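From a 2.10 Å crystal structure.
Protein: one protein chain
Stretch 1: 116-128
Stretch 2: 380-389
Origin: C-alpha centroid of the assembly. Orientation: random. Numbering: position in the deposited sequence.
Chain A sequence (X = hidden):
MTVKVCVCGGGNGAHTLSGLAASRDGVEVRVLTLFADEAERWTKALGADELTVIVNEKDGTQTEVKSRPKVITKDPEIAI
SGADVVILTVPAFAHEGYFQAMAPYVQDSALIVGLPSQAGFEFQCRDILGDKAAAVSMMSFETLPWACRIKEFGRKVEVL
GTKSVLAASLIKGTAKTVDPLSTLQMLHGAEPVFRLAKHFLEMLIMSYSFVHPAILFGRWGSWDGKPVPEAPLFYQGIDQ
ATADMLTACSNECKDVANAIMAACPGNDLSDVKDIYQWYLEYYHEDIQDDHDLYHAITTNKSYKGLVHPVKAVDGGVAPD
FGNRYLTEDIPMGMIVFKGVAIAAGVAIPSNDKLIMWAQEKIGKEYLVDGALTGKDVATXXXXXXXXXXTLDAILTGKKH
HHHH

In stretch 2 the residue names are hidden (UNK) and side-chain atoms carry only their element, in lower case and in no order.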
ATOM      1  N   PRO A 116       2.141  -4.602   0.600  1.00 12.08           N
ATOM      2  CA  PRO A 116       2.594  -3.227   0.365  1.00 12.18           C
ATOM      3  C   PRO A 116       2.512  -2.327   1.610  1.00 12.34           C
ATOM      4  O   PRO A 116       1.769  -2.628   2.551  1.00 12.28           O
ATOM      5  CB  PRO A 116       1.626  -2.732  -0.713  1.00 12.20           C
ATOM      6  CG  PRO A 116       0.348  -3.491  -0.452  1.00 12.15           C
ATOM      7  CD  PRO A 116       0.695  -4.743   0.330  1.00 12.10           C
ATOM      8  N   SER A 117       3.272  -1.237   1.603  1.00 12.46           N
ATOM      9  CA  SER A 117       3.359  -0.357   2.762  1.00 12.75           C
ATOM     10  C   SER A 117       2.136   0.546   2.863  1.00 12.77           C
ATOM     11  O   SER A 117       1.499   0.630   3.914  1.00 12.74           O
ATOM     12  CB  SER A 117       4.634   0.488   2.697  1.00 12.72           C
ATOM     13  OG  SER A 117       5.775  -0.283   3.034  1.00 13.35           O
ATOM     14  N   GLN A 118       1.708   1.122   1.774  1.00 20.00           N
ATOM     15  CA  GLN A 118       0.870   2.318   1.753  1.00 20.00           C
ATOM     16  C   GLN A 118       1.557   3.587   2.425  1.00 20.00           C
ATOM     17  O   GLN A 118       2.689   3.600   2.652  1.00 12.99           O
ATOM     18  CB  GLN A 118      -0.604   2.054   2.278  1.00 20.00           C
ATOM     19  CG  GLN A 118      -1.477   1.122   1.381  1.00 20.00           C
ATOM     20  CD  GLN A 118      -2.892   0.876   1.884  1.00 20.00           C
ATOM     21  OE1 GLN A 118      -3.105   0.120   2.785  1.00 20.00           O
ATOM     22  NE2 GLN A 118      -3.856   1.529   1.276  1.00 20.00           N
ATOM     23  N   ALA A 119       0.814   4.617   2.711  1.00 12.76           N
ATOM     24  CA  ALA A 119       1.359   5.935   3.007  1.00 12.68           C
ATOM     25  C   ALA A 119       1.463   6.164   4.511  1.00 12.63           C
ATOM     26  O   ALA A 119       0.512   5.920   5.253  1.00 12.46           O
ATOM     27  CB  ALA A 119       0.510   7.018   2.360  1.00 12.69           C
ATOM     28  N   GLY A 120       2.625   6.635   4.954  1.00 12.58           N
ATOM     29  CA  GLY A 120       2.857   6.900   6.380  1.00 12.44           C
ATOM     30  C   GLY A 120       3.503   5.768   7.169  1.00 12.43           C
ATOM     31  O   GLY A 120       3.556   5.818   8.402  1.00 12.31           O
ATOM     32  N   PHE A 121       3.999   4.758   6.453  1.00 12.33           N
ATOM     33  CA  PHE A 121       4.624   3.563   7.039  1.00 12.33           C
ATOM     34  C   PHE A 121       5.830   3.890   7.934  1.00 12.40           C
ATOM     35  O   PHE A 121       5.945   3.364   9.047  1.00 12.31           O
ATOM     36  CB  PHE A 121       5.034   2.600   5.910  1.00 12.21           C
ATOM     37  CG  PHE A 121       5.428   1.217   6.376  1.00 12.23           C
ATOM     38  CD1 PHE A 121       6.771   0.851   6.452  1.00 11.97           C
ATOM     39  CD2 PHE A 121       4.458   0.270   6.703  1.00 12.07           C
ATOM     40  CE1 PHE A 121       7.146  -0.432   6.865  1.00 12.12           C
ATOM     41  CE2 PHE A 121       4.820  -1.016   7.119  1.00 12.21           C
ATOM     42  CZ  PHE A 121       6.167  -1.368   7.199  1.00 12.24           C
ATOM     43  N   GLU A 122       6.711   4.763   7.445  1.00 12.46           N
ATOM     44  CA  GLU A 122       7.960   5.106   8.138  1.00 12.55           C
ATOM     45  C   GLU A 122       7.760   5.959   9.398  1.00 12.59           C
ATOM     46  O   GLU A 122       8.467   5.769  10.394  1.00 12.47           O
ATOM     47  CB  GLU A 122       8.948   5.797   7.183  1.00 12.57           C
ATOM     48  CG  GLU A 122       9.440   4.929   6.014  1.00 12.53           C
ATOM     49  CD  GLU A 122       8.561   5.023   4.767  1.00 12.59           C
ATOM     50  OE1 GLU A 122       7.479   5.649   4.824  1.00 12.41           O
ATOM     51  OE2 GLU A 122       8.960   4.469   3.718  1.00 12.41           O
ATOM     52  N   PHE A 123       6.808   6.896   9.351  1.00 12.62           N
ATOM     53  CA  PHE A 123       6.498   7.752  10.509  1.00 12.70           C
ATOM     54  C   PHE A 123       5.982   6.940  11.702  1.00 12.69           C
ATOM     55  O   PHE A 123       6.346   7.214  12.853  1.00 12.53           O
ATOM     56  CB  PHE A 123       5.477   8.851  10.154  1.00 12.75           C
ATOM     57  CG  PHE A 123       5.872   9.723   8.979  1.00 12.92           C
ATOM     58  CD1 PHE A 123       7.177  10.199   8.836  1.00 12.91           C
ATOM     59  CD2 PHE A 123       4.917  10.100   8.035  1.00 13.08           C
ATOM     60  CE1 PHE A 123       7.530  11.011   7.753  1.00 12.99           C
ATOM     61  CE2 PHE A 123       5.259  10.914   6.949  1.00 13.46           C
ATOM     62  CZ  PHE A 123       6.570  11.371   6.809  1.00 13.14           C
ATOM     63  N   GLN A 124       5.139   5.946  11.415  1.00 12.68           N
ATOM     64  CA  GLN A 124       4.533   5.074  12.431  1.00 12.73           C
ATOM     65  C   GLN A 124       5.567   4.175  13.124  1.00 12.90           C
ATOM     66  O   GLN A 124       5.528   4.007  14.347  1.00 12.76           O
ATOM     67  CB  GLN A 124       3.411   4.230  11.802  1.00 12.73           C
ATOM     68  CG  GLN A 124       2.595   3.384  12.787  1.00 12.52           C
ATOM     69  CD  GLN A 124       1.440   2.639  12.123  1.00 12.62           C
ATOM     70  OE1 GLN A 124       1.615   1.963  11.106  1.00 12.02           O
ATOM     71  NE2 GLN A 124       0.250   2.756  12.707  1.00 12.39           N
ATOM     72  N   CYS A 125       6.480   3.606  12.334  1.00 13.06           N
ATOM     73  CA  CYS A 125       7.558   2.745  12.842  1.00 13.29           C
ATOM     74  C   CYS A 125       8.492   3.490  13.805  1.00 13.50           C
ATOM     75  O   CYS A 125       8.887   2.946  14.841  1.00 13.42           O
ATOM     76  CB  CYS A 125       8.356   2.148  11.672  1.00 13.34           C
ATOM     77  SG  CYS A 125       9.601   0.895  12.115  1.00 13.20           S
ATOM     78  N   ARG A 126       8.828   4.735  13.459  1.00 13.71           N
ATOM     79  CA  ARG A 126       9.704   5.580  14.279  1.00 13.97           C
ATOM     80  C   ARG A 126       9.098   5.908  15.651  1.00 14.15           C
ATOM     81  O   ARG A 126       9.804   5.898  16.664  1.00 14.17           O
ATOM     82  CB  ARG A 126      10.060   6.874  13.532  1.00 13.97           C
ATOM     83  CG  ARG A 126      11.154   6.722  12.471  1.00 14.23           C
ATOM     84  CD  ARG A 126      11.251   7.963  11.580  1.00 14.02           C
ATOM     85  NE  ARG A 126      12.511   8.018  10.835  1.00 14.51           N
ATOM     86  CZ  ARG A 126      12.759   8.843   9.818  1.00 14.86           C
ATOM     87  NH1 ARG A 126      11.833   9.697   9.393  1.00 14.97           N
ATOM     88  NH2 ARG A 126      13.939   8.811   9.214  1.00 14.86           N
ATOM     89  N   ASP A 127       7.795   6.189  15.674  1.00 14.29           N
ATOM     90  CA  ASP A 127       7.082   6.553  16.905  1.00 14.56           C
ATOM     91  C   ASP A 127       7.019   5.413  17.929  1.00 14.74           C
ATOM     92  O   ASP A 127       7.227   5.635  19.125  1.00 14.73           O
ATOM     93  CB  ASP A 127       5.664   7.047  16.577  1.00 14.51           C
ATOM     94  CG  ASP A 127       4.906   7.530  17.808  1.00 14.68           C
ATOM     95  OD1 ASP A 127       5.201   8.640  18.302  1.00 14.36           O
ATOM     96  OD2 ASP A 127       4.004   6.801  18.274  1.00 14.45           O
ATOM     97  N   ILE A 128       6.740   4.199  17.455  1.00 14.93           N
ATOM     98  CA  ILE A 128       6.515   3.047  18.335  1.00 15.23           C
ATOM     99  C   ILE A 128       7.818   2.375  18.808  1.00 15.47           C
ATOM    100  O   ILE A 128       7.921   1.982  19.974  1.00 15.44           O
ATOM    101  CB  ILE A 128       5.521   2.023  17.697  1.00 15.23           C
ATOM    102  CG1 ILE A 128       4.160   2.692  17.450  1.00 15.17           C
ATOM    103  CG2 ILE A 128       5.341   0.790  18.587  1.00 15.18           C
ATOM    104  CD1 ILE A 128       3.229   1.933  16.513  1.00 15.30           C
ATOM    105  N   UNK A 380      -5.425   8.719  11.794  1.00 18.73           N
ATOM    106  CA  UNK A 380      -4.683   8.873  10.533  1.00 18.31           C
ATOM    107  C   UNK A 380      -3.165   8.716  10.721  1.00 18.12           C
ATOM    108  O   UNK A 380      -2.693   8.465  11.833  1.00 18.01           O
ATOM    109  o   UNK A 380      -4.420  11.306  10.607  1.00 18.03           O
ATOM    110  c   UNK A 380      -6.479  10.453   9.662  1.00 18.33           C
ATOM    111  c   UNK A 380      -4.977  10.233   9.838  1.00 18.28           C
ATOM    112  N   UNK A 381      -2.416   8.874   9.627  1.00 17.82           N
ATOM    113  CA  UNK A 381      -0.957   8.716   9.626  1.00 17.65           C
ATOM    114  C   UNK A 381      -0.176   9.985   9.240  1.00 17.44           C
ATOM    115  O   UNK A 381       1.005   9.897   8.881  1.00 17.25           O
ATOM    116  n   UNK A 381       1.002   1.771   8.389  1.00 17.57           N
ATOM    117  c   UNK A 381      -0.393   5.157   8.182  1.00 18.28           C
ATOM    118  n   UNK A 381       0.160   3.891   8.653  1.00 18.19           N
ATOM    119  c   UNK A 381       0.512   2.881   7.860  1.00 17.85           C
ATOM    120  c   UNK A 381      -0.582   6.181   9.293  1.00 17.85           C
ATOM    121  c   UNK A 381      -0.552   7.574   8.690  1.00 17.70           C
ATOM    122  n   UNK A 381       0.376   2.973   6.541  1.00 17.42           N
ATOM    123  N   UNK A 382      -0.822  11.150   9.304  1.00 17.19           N
ATOM    124  CA  UNK A 382      -0.147  12.421   9.001  1.00 17.03           C
ATOM    125  C   UNK A 382       0.982  12.700  10.006  1.00 16.89           C
ATOM    126  O   UNK A 382       0.840  12.386  11.189  1.00 16.90           O
ATOM    127  c   UNK A 382      -1.148  13.588   8.936  1.00 17.04           C
ATOM    128  s   UNK A 382      -1.987  14.026  10.488  1.00 17.17           S
ATOM    129  N   UNK A 383       2.117  13.259   9.531  1.00 16.77           N
ATOM    130  CA  UNK A 383       3.297  13.496  10.382  1.00 16.72           C
ATOM    131  C   UNK A 383       3.050  14.322  11.651  1.00 16.72           C
ATOM    132  O   UNK A 383       3.732  14.107  12.657  1.00 16.64           O
ATOM    133  c   UNK A 383       3.455  14.682   8.280  1.00 16.69           C
ATOM    134  c   UNK A 383       4.275  14.226   9.447  1.00 16.71           C
ATOM    135  c   UNK A 383       2.363  13.678   8.139  1.00 16.76           C
ATOM    136  N   UNK A 384       2.088  15.246  11.603  1.00 16.74           N
ATOM    137  CA  UNK A 384       1.767  16.114  12.747  1.00 16.75           C
ATOM    138  C   UNK A 384       1.113  15.369  13.915  1.00 16.91           C
ATOM    139  O   UNK A 384       1.179  15.824  15.060  1.00 16.83           O
ATOM    140  c   UNK A 384       1.653  18.016   9.985  1.00 16.07           C
ATOM    141  o   UNK A 384       1.144  16.983   9.538  1.00 15.51           O
ATOM    142  n   UNK A 384       2.281  18.895   9.209  1.00 15.94           N
ATOM    143  c   UNK A 384       1.590  18.356  11.471  1.00 16.31           C
ATOM    144  c   UNK A 384       0.882  17.291  12.314  1.00 16.69           C
ATOM    145  N   UNK A 385       0.485  14.231  13.617  1.00 17.16           N
ATOM    146  CA  UNK A 385      -0.140  13.379  14.633  1.00 17.43           C
ATOM    147  C   UNK A 385       0.894  12.802  15.608  1.00 17.44           C
ATOM    148  O   UNK A 385       0.576  12.530  16.770  1.00 17.49           O
ATOM    149  n   UNK A 385      -2.182   9.062  15.678  1.00 19.54           N
ATOM    150  n   UNK A 385      -2.546   8.010  17.691  1.00 20.18           N
ATOM    151  n   UNK A 385      -0.682   9.319  17.421  1.00 20.11           N
ATOM    152  c   UNK A 385      -1.449   9.910  14.737  1.00 18.70           C
ATOM    153  c   UNK A 385      -1.800   8.798  16.927  1.00 20.04           C
ATOM    154  c   UNK A 385      -1.761  11.391  14.914  1.00 18.10           C
ATOM    155  c   UNK A 385      -0.923  12.240  13.964  1.00 17.55           C
ATOM    156  N   UNK A 386       2.125  12.622  15.129  1.00 17.46           N
ATOM    157  CA  UNK A 386       3.213  12.063  15.939  1.00 17.49           C
ATOM    158  C   UNK A 386       4.187  13.133  16.453  1.00 17.61           C
ATOM    159  O   UNK A 386       5.143  12.820  17.168  1.00 17.59           O
ATOM    160  c   UNK A 386       2.848   9.850  13.194  1.00 17.34           C
ATOM    161  c   UNK A 386       3.980  10.992  15.151  1.00 17.43           C
ATOM    162  c   UNK A 386       2.604   8.870  15.365  1.00 17.17           C
ATOM    163  c   UNK A 386       3.123   9.887  14.562  1.00 17.25           C
ATOM    164  c   UNK A 386       1.821   7.848  14.823  1.00 17.01           C
ATOM    165  o   UNK A 386       0.788   6.830  12.921  1.00 17.19           O
ATOM    166  c   UNK A 386       1.558   7.836  13.462  1.00 17.13           C
ATOM    167  c   UNK A 386       2.066   8.831  12.640  1.00 17.13           C
ATOM    168  N   UNK A 387       3.947  14.389  16.082  1.00 17.77           N
ATOM    169  CA  UNK A 387       4.769  15.507  16.547  1.00 17.90           C
ATOM    170  C   UNK A 387       5.942  15.889  15.656  1.00 17.98           C
ATOM    171  O   UNK A 387       6.839  16.614  16.092  1.00 17.88           O
ATOM    172  N   UNK A 388       5.942  15.399  14.416  1.00 18.14           N
ATOM    173  CA  UNK A 388       6.933  15.806  13.415  1.00 18.34           C
ATOM    174  C   UNK A 388       6.371  16.984  12.613  1.00 18.58           C
ATOM    175  O   UNK A 388       5.559  16.794  11.703  1.00 18.51           O
ATOM    176  c   UNK A 388       7.126  12.209  13.112  1.00 18.22           C
ATOM    177  c   UNK A 388       9.025  13.449  13.890  1.00 18.15           C
ATOM    178  c   UNK A 388       8.805  11.113  14.463  1.00 18.02           C
ATOM    179  c   UNK A 388       7.823  13.413  13.182  1.00 18.21           C
ATOM    180  c   UNK A 388       9.514  12.307  14.534  1.00 17.94           C
ATOM    181  c   UNK A 388       7.298  14.643  12.477  1.00 18.26           C
ATOM    182  c   UNK A 388       7.607  11.062  13.750  1.00 18.35           C
ATOM    183  N   UNK A 389       6.812  18.194  12.958  1.00 18.86           N
ATOM    184  CA  UNK A 389       6.196  19.428  12.451  1.00 19.17           C
ATOM    185  C   UNK A 389       6.988  20.184  11.372  1.00 19.32           C
ATOM    186  O   UNK A 389       6.444  21.078  10.717  1.00 19.41           O
ATOM    187  n   UNK A 389       3.881  19.054  14.145  1.00 19.43           N
ATOM    188  o   UNK A 389       5.077  19.917  15.841  1.00 19.87           O
ATOM    189  c   UNK A 389       4.901  19.757  14.632  1.00 19.38           C
ATOM    190  c   UNK A 389       5.861  20.374  13.617  1.00 19.21           C
TER
HETATM  191  O   HOH W   1      -0.337   4.732  15.144  1.00 24.32           O
HETATM  192  O   HOH W   2       7.133  10.666  17.866  1.00 23.68           O
HETATM  193  O   HOH W   3       3.572  11.331  19.815  1.00 39.71           O

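Position 380 carries three side-chain atoms, a carbon bearing one oxygen and one further carbon, and it lies out of reach of stretch 1. This branched hydroxyl side chain is Thr380.

At position 381 three carbons lead to a nitrogen and then to a carbon bearing two more nitrogens, a guanidinium. The extended chain passes Gly120 and ends among the residues that lead into the helix of stretch 1, with one terminal nitrogen near Ala119 O and the other near Gln124 OE1. The residue is Arg381. Arg381 NH1 donates to Ala119 O at 3.2 Å, while Arg381 NH2 donates to Gln124 OE1 at 2.8 Å with a nearly straight geometry; Arg381 NE adds a weak bond to Gln124 OE1 at 3.4 Å. Both acceptors lie near the guanidinium plane, as its N-H groups require, whereas Gly120 O and Phe121 N sit over one face.

Position 382 has one carbon and one sulfur; its CA-to-CB bond points away from stretch 1 and the side chain makes no contact with it: Cys382.

At position 383 three carbons close a ring onto the backbone nitrogen and touch the Phe123 ring, which identifies Pro383. Pro383 CB lies over one face of the Phe123 ring, and Pro383 CD is 4.2 Å from Phe123 CE2.

Position 384 has three carbons, the third bearing one oxygen and one nitrogen. Remote from stretch 1, it is Gln384.

Position 385 repeats the guanidinium pattern, but its side chain makes no contact with stretch 1; it is Arg385.

Position 386 shows one carbon followed by a six-carbon ring bearing an oxygen. The ring packs along the helix against Phe123 and Asp127, hence Tyr386. Tyr386 CD2 is 4.1 Å from Phe123 CB and Tyr386 CD1 is 3.6 Å from Asp127 CG. Its hydroxyl shares a water with Gln124 NE2, and a second water donates to both Asp127 OD1 and Tyr386 O.

Position 387 has no side-chain atoms; at its backbone angles a CB would be jammed against the preceding carbonyl oxygen. It is Gly387.

Position 388 has one carbon and an unsubstituted six-carbon ring that points its edge at Phe123 O, so it is Phe388. Phe388 CE2 is 4.1 Å from Phe123 O.

Position 389 has two carbons, the second bearing one oxygen and one nitrogen, and makes no contact: Asn389.

The contact therefore has a polar end and a largely aromatic one. Arg381 binds the helix start through Ala119 O and the Gln124 side chain, and passes close to Gly120, where an ideal CB would lie 2.7 Å from Arg381 CB. Farther along, Pro383, Tyr386 and Phe388 gather around Phe123, and water links Tyr386 to Gln124 and Asp127.

Stretch 2 (380-389) TRCPQRYGFN
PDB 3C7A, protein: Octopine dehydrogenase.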